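Local coordinates for protein Apc35852 (Geobacillus stearothermophilus, PDB 1U9C) that is of unknown function but belongs to the DJ-1/PfpI family, whose members include chaperones and cysteine proteases, at residues E159-V163 with G164-H168; S208-S211 with T212-V216; A74-K77 with H78-R81; H99-M102 with F103-D107. All coordinates share one frame; numbering follows the deposited sequence.

How the contacts relate
Contacts 1 and 4 touch and lie on either side of one probable hydrogen bond, Glu160 OE2 to His99 NE2 at 2.5 Å; Leu165 CD1 also packs on His99 CE1 at 3.6 Å. Both adjoin the turn that carries Cys129, oxidised to 3-sulfinoalanine: Glu160 and His99 each meet His130, the next residue. In relatives the matching cysteine is the reactive one, so this is probably the active-site region. Contact 2, in helix 209-221, has its centre about 21 Å from that of contact 4, across the middle of the chain. Contact 3 is peripheral, where helix 70-75 leads into edge strand 80-81; its nearest atoms are about 10 Å from contact 4 and 19 Å from contact 1.

Contact 1 of 4, residues E159-V163 with G164-H168; sequences EEREV and GLDVH
Asp166 folds back against the last turn of helix 157-163, its CB 3.9 Å from Glu160 CG and its OD2 3.8 Å from Arg161 CG. With CG between its own backbone N and carbonyl carbon (chi1 65°), the carboxylate is swung against the aliphatic base of Arg161. The guanidinium is turned away, its plane at 88° to the carboxylate, and Arg161 NE stays 6.0 Å from Asp166 OD2, so any pull between the charges is probably weak. With an alanine here the carboxylate is gone, and the base of Arg161 would probably be left without the group that lies against its CG. Leu165 packs on Val163, CG2 of Val163 lying 4.1 Å from CB of Leu165. The carboxylate of Glu160 is committed elsewhere, OE2 to His99 and OE1 to His130. Behind these side chains, Glu160 O receives weak bonds from Gly164 N and from Leu165 N (3.4 Å), and Arg161 O a third weak one from Gly164 N. Gly164 has positive phi (93°), where a CB would run into Val163 O. A glycine ending the helix in this way, with the six-to-one and five-to-two bonds both present though weak, fits a Schellman motif.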
# COMPACT_ATOMS: atom_id res chain seq x y z
N GLU A 159 -5.13 -13.90 9.46
CA GLU A 159 -3.75 -13.97 9.01
C GLU A 159 -2.82 -13.36 10.06
O GLU A 159 -1.78 -13.93 10.34
CB GLU A 159 -3.56 -13.27 7.66
CG GLU A 159 -4.05 -14.10 6.48
CD GLU A 159 -4.35 -13.31 5.21
OE1 GLU A 159 -4.95 -12.21 5.30
OE2 GLU A 159 -4.05 -13.81 4.10
N GLU A 160 -3.26 -12.29 10.71
CA GLU A 160 -2.45 -11.63 11.75
C GLU A 160 -2.28 -12.50 12.99
O GLU A 160 -1.22 -12.52 13.62
CB GLU A 160 -3.09 -10.28 12.14
CG GLU A 160 -2.16 -9.31 12.85
CD GLU A 160 -1.11 -8.73 11.92
OE1 GLU A 160 -1.39 -7.69 11.30
OE2 GLU A 160 -0.05 -9.34 11.76
N ARG A 161 -3.35 -13.17 13.39
CA ARG A 161 -3.27 -14.10 14.52
C ARG A 161 -2.38 -15.29 14.18
O ARG A 161 -1.65 -15.76 15.03
CB ARG A 161 -4.66 -14.61 14.92
CG ARG A 161 -5.56 -13.57 15.59
CD ARG A 161 -6.81 -14.17 16.18
NE ARG A 161 -7.48 -15.03 15.21
CZ ARG A 161 -8.47 -14.66 14.39
NH1 ARG A 161 -8.98 -13.43 14.41
NH2 ARG A 161 -8.96 -15.56 13.54
N GLU A 162 -2.45 -15.77 12.95
CA GLU A 162 -1.62 -16.90 12.55
C GLU A 162 -0.15 -16.57 12.63
O GLU A 162 0.64 -17.36 13.16
CB GLU A 162 -1.97 -17.42 11.15
CG GLU A 162 -0.91 -18.38 10.61
CD GLU A 162 -1.43 -19.41 9.63
OE1 GLU A 162 -0.74 -19.64 8.62
OE2 GLU A 162 -2.52 -19.99 9.87
N VAL A 163 0.23 -15.39 12.16
CA VAL A 163 1.65 -15.01 12.17
C VAL A 163 2.11 -14.74 13.61
O VAL A 163 3.30 -14.80 13.89
CB VAL A 163 2.01 -13.83 11.19
CG1 VAL A 163 1.55 -14.15 9.78
CG2 VAL A 163 1.43 -12.51 11.65
N GLY A 164 1.17 -14.42 14.51
CA GLY A 164 1.47 -14.20 15.91
C GLY A 164 1.74 -12.75 16.34
O GLY A 164 2.05 -12.51 17.53
N LEU A 165 1.54 -11.78 15.44
CA LEU A 165 1.94 -10.39 15.71
C LEU A 165 0.76 -9.49 16.02
O LEU A 165 0.97 -8.30 16.31
CB LEU A 165 2.66 -9.82 14.51
CG LEU A 165 4.08 -10.38 14.34
CD1 LEU A 165 4.71 -9.89 13.05
CD2 LEU A 165 4.97 -10.06 15.54
N ASP A 166 -0.45 -10.03 15.97
CA ASP A 166 -1.62 -9.29 16.45
C ASP A 166 -1.41 -8.60 17.82
O ASP A 166 -1.81 -7.44 17.97
CB ASP A 166 -2.88 -10.19 16.53
CG ASP A 166 -2.77 -11.32 17.52
OD1 ASP A 166 -1.73 -12.01 17.56
OD2 ASP A 166 -3.71 -11.60 18.30
N VAL A 167 -0.83 -9.31 18.81
CA VAL A 167 -0.61 -8.73 20.12
C VAL A 167 0.36 -7.55 20.12
O VAL A 167 0.28 -6.76 21.06
CB VAL A 167 -0.16 -9.80 21.12
CG1 VAL A 167 -1.22 -10.85 21.27
CG2 VAL A 167 1.19 -10.40 20.75
N HIS A 168 1.21 -7.42 19.10
CA HIS A 168 2.14 -6.29 19.02
C HIS A 168 1.71 -5.19 18.05
O HIS A 168 2.49 -4.28 17.74
CB HIS A 168 3.53 -6.76 18.63
CG HIS A 168 4.26 -7.50 19.68
ND1 HIS A 168 4.57 -6.94 20.91
CD2 HIS A 168 4.62 -8.81 19.78
CE1 HIS A 168 5.20 -7.83 21.65
NE2 HIS A 168 5.21 -8.98 20.99

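Contact 2 of 4, residues S208-S211 with T212-V216; sequences SSRS and TAEKV
From Ser208, just ahead of helix 209-221, the first turns run with regular i to i+4 bonds: Thr212 N reaches Ser208 O, Ala213 N Ser209 O, Glu214 N Arg210 O and Lys215 N Ser211 O. Thr212 adds a side-chain bond to the first of these acceptors, OG1 giving its proton to Ser208 O at 2.7 Å. That hydroxyl is placed beside its own backbone N, opposite the carbonyl carbon (chi1 -58°), and reaches the carbonyl from above its plane, 38° out; the amide of Thr212 comes from the other face, at 3.0 Å. A valine in its place would probably leave Ser208 O with the amide bond alone of these two. Arg210 and Glu214, one turn apart, are bridged by a water that accepts from Arg210 NH1 at the edge of the guanidinium and donates to Glu214 OE2 (2.7 Å). A second water donates to Ser211 O and accepts from Lys215 NZ, at 2.9 Å to that nitrogen. Beyond the helix, Ser211 OG bonds Asp192 and Lys215 NZ bonds Ser194, while Thr212 packs on Ile201 and Phe94 of the central sheet. With 5.0 Å between Arg210 NH1 and Glu214 OE2, the opposite charges make no direct salt bridge and are probably coupled through the bridging water.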
# COMPACT_ATOMS: atom_id res chain seq x y z
N SER A 208 -1.45 -11.34 -3.53
CA SER A 208 -2.38 -10.46 -4.26
C SER A 208 -1.69 -9.28 -4.97
O SER A 208 -2.40 -8.43 -5.52
CB SER A 208 -3.36 -9.89 -3.25
OG SER A 208 -3.97 -10.93 -2.50
N SER A 209 -0.36 -9.20 -4.91
CA SER A 209 0.37 -8.02 -5.42
C SER A 209 0.12 -7.80 -6.89
O SER A 209 -0.21 -6.69 -7.33
CB SER A 209 1.85 -8.15 -5.16
OG SER A 209 2.13 -8.24 -3.76
N ARG A 210 0.24 -8.85 -7.69
CA ARG A 210 0.06 -8.73 -9.09
C ARG A 210 -1.36 -8.32 -9.52
O ARG A 210 -1.55 -7.39 -10.30
CB ARG A 210 0.48 -9.98 -9.84
CG ARG A 210 0.49 -9.80 -11.31
CD ARG A 210 1.09 -11.01 -12.08
NE ARG A 210 2.46 -11.20 -11.61
CZ ARG A 210 3.56 -10.62 -12.11
NH1 ARG A 210 3.50 -9.85 -13.20
NH2 ARG A 210 4.73 -10.89 -11.54
N SER A 211 -2.36 -8.95 -8.92
CA SER A 211 -3.74 -8.70 -9.29
C SER A 211 -4.15 -7.30 -8.90
O SER A 211 -4.89 -6.64 -9.62
CB SER A 211 -4.74 -9.72 -8.72
OG SER A 211 -4.83 -9.71 -7.32
N THR A 212 -3.61 -6.82 -7.79
CA THR A 212 -3.89 -5.45 -7.35
C THR A 212 -3.33 -4.50 -8.38
O THR A 212 -4.02 -3.55 -8.81
CB THR A 212 -3.28 -5.19 -5.94
OG1 THR A 212 -3.83 -6.14 -5.01
CG2 THR A 212 -3.73 -3.83 -5.39
N ALA A 213 -2.09 -4.70 -8.76
CA ALA A 213 -1.48 -3.86 -9.78
C ALA A 213 -2.24 -3.90 -11.10
O ALA A 213 -2.39 -2.89 -11.76
CB ALA A 213 -0.03 -4.23 -10.00
N GLU A 214 -2.74 -5.06 -11.49
CA GLU A 214 -3.46 -5.17 -12.75
C GLU A 214 -4.80 -4.45 -12.71
O GLU A 214 -5.29 -3.92 -13.74
CB GLU A 214 -3.61 -6.64 -13.16
CG GLU A 214 -2.28 -7.33 -13.46
CD GLU A 214 -1.53 -6.78 -14.67
OE1 GLU A 214 -2.12 -5.99 -15.44
OE2 GLU A 214 -0.34 -7.17 -14.88
N LYS A 215 -5.42 -4.38 -11.55
CA LYS A 215 -6.60 -3.55 -11.41
C LYS A 215 -6.31 -2.06 -11.60
O LYS A 215 -7.11 -1.33 -12.16
CB LYS A 215 -7.34 -3.78 -10.06
CG LYS A 215 -8.15 -5.10 -10.00
CD LYS A 215 -8.69 -5.42 -8.59
CE LYS A 215 -9.65 -6.62 -8.59
NZ LYS A 215 -8.96 -7.93 -8.88
N VAL A 216 -5.15 -1.62 -11.08
CA VAL A 216 -4.71 -0.23 -11.28
C VAL A 216 -4.53 0.03 -12.75
O VAL A 216 -4.99 1.03 -13.26
CB VAL A 216 -3.46 0.08 -10.45
CG1 VAL A 216 -2.91 1.44 -10.77
CG2 VAL A 216 -3.81 -0.06 -8.96
O HOH W 1 1.19 -9.40 -14.83
O HOH W 2 -6.98 -8.09 -11.01

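Contact 3 of 4, residues A74-K77 with H78-R81; sequences AALK and HTAR
His78 closes a type I beta turn begun at Ala75, its N giving a long, weak but nearly straight bond to Ala75 O (3.3 Å, 166°). Its side chain bends back over the turn: with CG held between the backbone N and the carbonyl carbon (chi1 50°), the imidazole lies by the carbonyls of Ala74 and Ala75. One ring face has Ala75 O 3.9 Å above its plane, displaced toward the rim. Ala74 O approaches obliquely and closest to the ring carbon, 3.1 Å from His78 CE1; this is a close approach of carbonyl oxygen to C-H, not a bond to a ring nitrogen. Ala74 O is in any case the acceptor for Lys77 N. The carbonyl of His78 is linked to Ala75 O through a water that donates to both Ala75 O (2.8 Å) and His78 O. The turn thus connects helix 70-75 to strand 80-81, the last step of a beta-alpha-beta unit begun by strand 44-49, in the alpha/beta fold of the DJ-1/PfpI family. Thr79, next along, turns its methyl toward two carbonyl oxygens, CG2 being 3.7 Å from both Ala75 O and Leu76 O. The hydroxyl is used in a different direction, OG1 bonding Ser49 and Gly53 O. Leu76 CD2 also comes to 4.4 Å from Thr79 CG2, while Leu76 itself packs on Leu28 and Phe31 of helix 28-40. At Ala80 the chain enters the sheet, bonding through its backbone to Val47 and Ser49 of the neighbouring strand, and Arg81 continues that edge strand.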
# COMPACT_ATOMS: atom_id res chain seq x y z
N ALA A 74 16.89 -1.82 -6.60
CA ALA A 74 17.74 -0.66 -6.63
C ALA A 74 17.03 0.62 -6.38
O ALA A 74 17.58 1.50 -5.67
CB ALA A 74 18.50 -0.65 -8.00
N ALA A 75 15.82 0.79 -6.89
CA ALA A 75 15.04 1.98 -6.63
C ALA A 75 14.82 2.21 -5.14
O ALA A 75 14.77 3.35 -4.69
CB ALA A 75 13.74 1.91 -7.37
N LEU A 76 14.65 1.13 -4.41
CA LEU A 76 14.37 1.24 -2.98
C LEU A 76 15.56 1.70 -2.19
O LEU A 76 15.40 2.05 -1.01
CB LEU A 76 13.94 -0.12 -2.46
CG LEU A 76 12.58 -0.56 -2.92
CD1 LEU A 76 12.36 -2.02 -2.57
CD2 LEU A 76 11.47 0.33 -2.33
N LYS A 77 16.75 1.72 -2.76
CA LYS A 77 17.93 2.18 -2.03
C LYS A 77 18.03 3.71 -1.97
O LYS A 77 18.82 4.24 -1.17
CB LYS A 77 19.24 1.57 -2.63
CG LYS A 77 19.24 0.07 -2.63
CD LYS A 77 20.64 -0.53 -2.71
CE LYS A 77 20.56 -2.00 -3.01
NZ LYS A 77 19.76 -2.79 -2.06
N HIS A 78 17.26 4.43 -2.78
CA HIS A 78 17.35 5.89 -2.88
C HIS A 78 16.01 6.50 -3.18
O HIS A 78 15.79 7.22 -4.14
CB HIS A 78 18.43 6.31 -3.92
CG HIS A 78 18.31 5.62 -5.24
ND1 HIS A 78 19.13 4.59 -5.62
CD2 HIS A 78 17.41 5.78 -6.23
CE1 HIS A 78 18.74 4.15 -6.81
NE2 HIS A 78 17.72 4.86 -7.21
N THR A 79 15.06 6.25 -2.27
CA THR A 79 13.70 6.76 -2.45
C THR A 79 13.59 8.25 -2.17
O THR A 79 14.36 8.80 -1.37
CB THR A 79 12.69 5.97 -1.58
OG1 THR A 79 12.97 6.20 -0.19
CG2 THR A 79 12.77 4.51 -1.85
N ALA A 80 12.58 8.86 -2.75
CA ALA A 80 12.20 10.23 -2.43
C ALA A 80 11.49 10.28 -1.09
O ALA A 80 10.79 9.35 -0.72
CB ALA A 80 11.31 10.78 -3.52
N ARG A 81 11.62 11.38 -0.36
CA ARG A 81 10.88 11.57 0.85
C ARG A 81 9.51 12.11 0.51
O ARG A 81 9.40 13.18 -0.08
CB ARG A 81 11.63 12.55 1.72
CG ARG A 81 10.99 12.82 3.04
CD ARG A 81 11.88 13.65 3.97
NE ARG A 81 12.29 14.94 3.41
CZ ARG A 81 11.64 16.09 3.62
NH1 ARG A 81 10.57 16.12 4.39
NH2 ARG A 81 12.09 17.23 3.08
O HOH W 3 14.02 5.52 -6.27

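Contact 4 of 4, residues H99-M102 with F103-D107; sequences HGTM and FDFPD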
# COMPACT_ATOMS: atom_id res chain seq x y z
N HIS A 99 4.66 -5.19 7.78
CA HIS A 99 4.21 -4.71 9.09
C HIS A 99 4.74 -3.35 9.46
O HIS A 99 4.10 -2.71 10.27
CB HIS A 99 4.55 -5.72 10.21
CG HIS A 99 3.62 -6.89 10.32
ND1 HIS A 99 3.97 -8.14 9.86
CD2 HIS A 99 2.40 -7.02 10.88
CE1 HIS A 99 2.97 -8.98 10.09
NE2 HIS A 99 2.02 -8.34 10.74
N GLY A 100 5.84 -2.89 8.85
CA GLY A 100 6.35 -1.55 9.12
C GLY A 100 5.29 -0.51 8.92
O GLY A 100 5.24 0.46 9.67
N THR A 101 4.43 -0.67 7.91
CA THR A 101 3.42 0.31 7.64
C THR A 101 2.48 0.58 8.80
O THR A 101 1.95 1.67 8.92
CB THR A 101 2.55 -0.07 6.40
OG1 THR A 101 1.85 -1.32 6.67
CG2 THR A 101 3.35 -0.23 5.16
N MET A 102 2.20 -0.43 9.62
CA MET A 102 1.29 -0.28 10.74
C MET A 102 1.80 0.75 11.71
O MET A 102 1.01 1.28 12.53
CB MET A 102 1.09 -1.62 11.45
CG MET A 102 0.39 -2.67 10.54
SD MET A 102 -1.37 -2.28 10.34
CE MET A 102 -2.05 -2.77 11.96
N PHE A 103 3.09 1.00 11.70
CA PHE A 103 3.73 1.95 12.63
C PHE A 103 4.07 3.32 12.06
O PHE A 103 4.26 4.27 12.83
CB PHE A 103 5.02 1.35 13.16
CG PHE A 103 4.81 0.07 13.89
CD1 PHE A 103 4.53 0.07 15.24
CD2 PHE A 103 4.83 -1.13 13.21
CE1 PHE A 103 4.30 -1.10 15.92
CE2 PHE A 103 4.62 -2.29 13.87
CZ PHE A 103 4.32 -2.29 15.23
N ASP A 104 4.23 3.45 10.76
CA ASP A 104 4.57 4.77 10.19
C ASP A 104 3.56 5.27 9.13
O ASP A 104 3.74 6.41 8.70
CB ASP A 104 6.02 4.88 9.65
CG ASP A 104 6.37 3.99 8.48
OD1 ASP A 104 5.55 3.14 8.08
OD2 ASP A 104 7.49 4.20 7.90
N PHE A 105 2.55 4.50 8.74
CA PHE A 105 1.52 5.04 7.84
C PHE A 105 0.29 5.65 8.52
O PHE A 105 -0.12 6.71 8.08
CB PHE A 105 0.99 3.95 6.86
CG PHE A 105 1.86 3.65 5.67
CD1 PHE A 105 3.14 4.12 5.51
CD2 PHE A 105 1.31 2.90 4.62
CE1 PHE A 105 3.87 3.87 4.36
CE2 PHE A 105 2.05 2.63 3.50
CZ PHE A 105 3.30 3.10 3.35
N PRO A 106 -0.37 5.01 9.49
CA PRO A 106 -1.69 5.48 9.87
C PRO A 106 -1.76 6.88 10.40
O PRO A 106 -2.81 7.54 10.26
CB PRO A 106 -2.17 4.44 10.87
CG PRO A 106 -0.97 3.83 11.41
CD PRO A 106 0.03 3.81 10.27
N ASP A 107 -0.73 7.33 11.13
CA ASP A 107 -0.74 8.63 11.78
C ASP A 107 0.17 9.63 11.09
O ASP A 107 0.41 10.71 11.60
CB ASP A 107 -0.33 8.45 13.23
CG ASP A 107 -1.32 7.61 13.99
OD1 ASP A 107 -2.54 7.81 13.85
OD2 ASP A 107 -0.92 6.76 14.81
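Phe103, Thr101 and Met102 carry this contact in the short helix 101-104, which follows strand 92-95 in the alpha/beta fold of the DJ-1/PfpI family. The ring of Phe103 meets backbone oxygens at its rim: His99 O lies near the ring plane, 3.4 Å from Phe103 CD2, and Gly100 O also lies at the edge. Gly100 O accepts from Phe103 N (3.0 Å), with the donor well above the carbonyl plane, 49° out, and more weakly from Asp104 N. Outside the helix His15 stacks on the Phe103 ring. Thr101 sets its methyl over one face of Phe105, CG2 standing 3.8 Å from the ring centroid and 18° off its normal, a CH-pi contact. A chi1 of 62° turns that methyl away from the carbonyl carbon of Thr101 and onto the ring, and sends OG1 to Gly98 O instead. The backbone of the same pair is joined by Phe105 N to Thr101 O, 2.9 Å. Met102 takes part through its base, CB lying 4.2 Å from Phe103 CD2, while its doubly bent chain leads toward His130. Pro106 has no N-H to offer Met102 O, and its CG rests 3.4 Å from that oxygen.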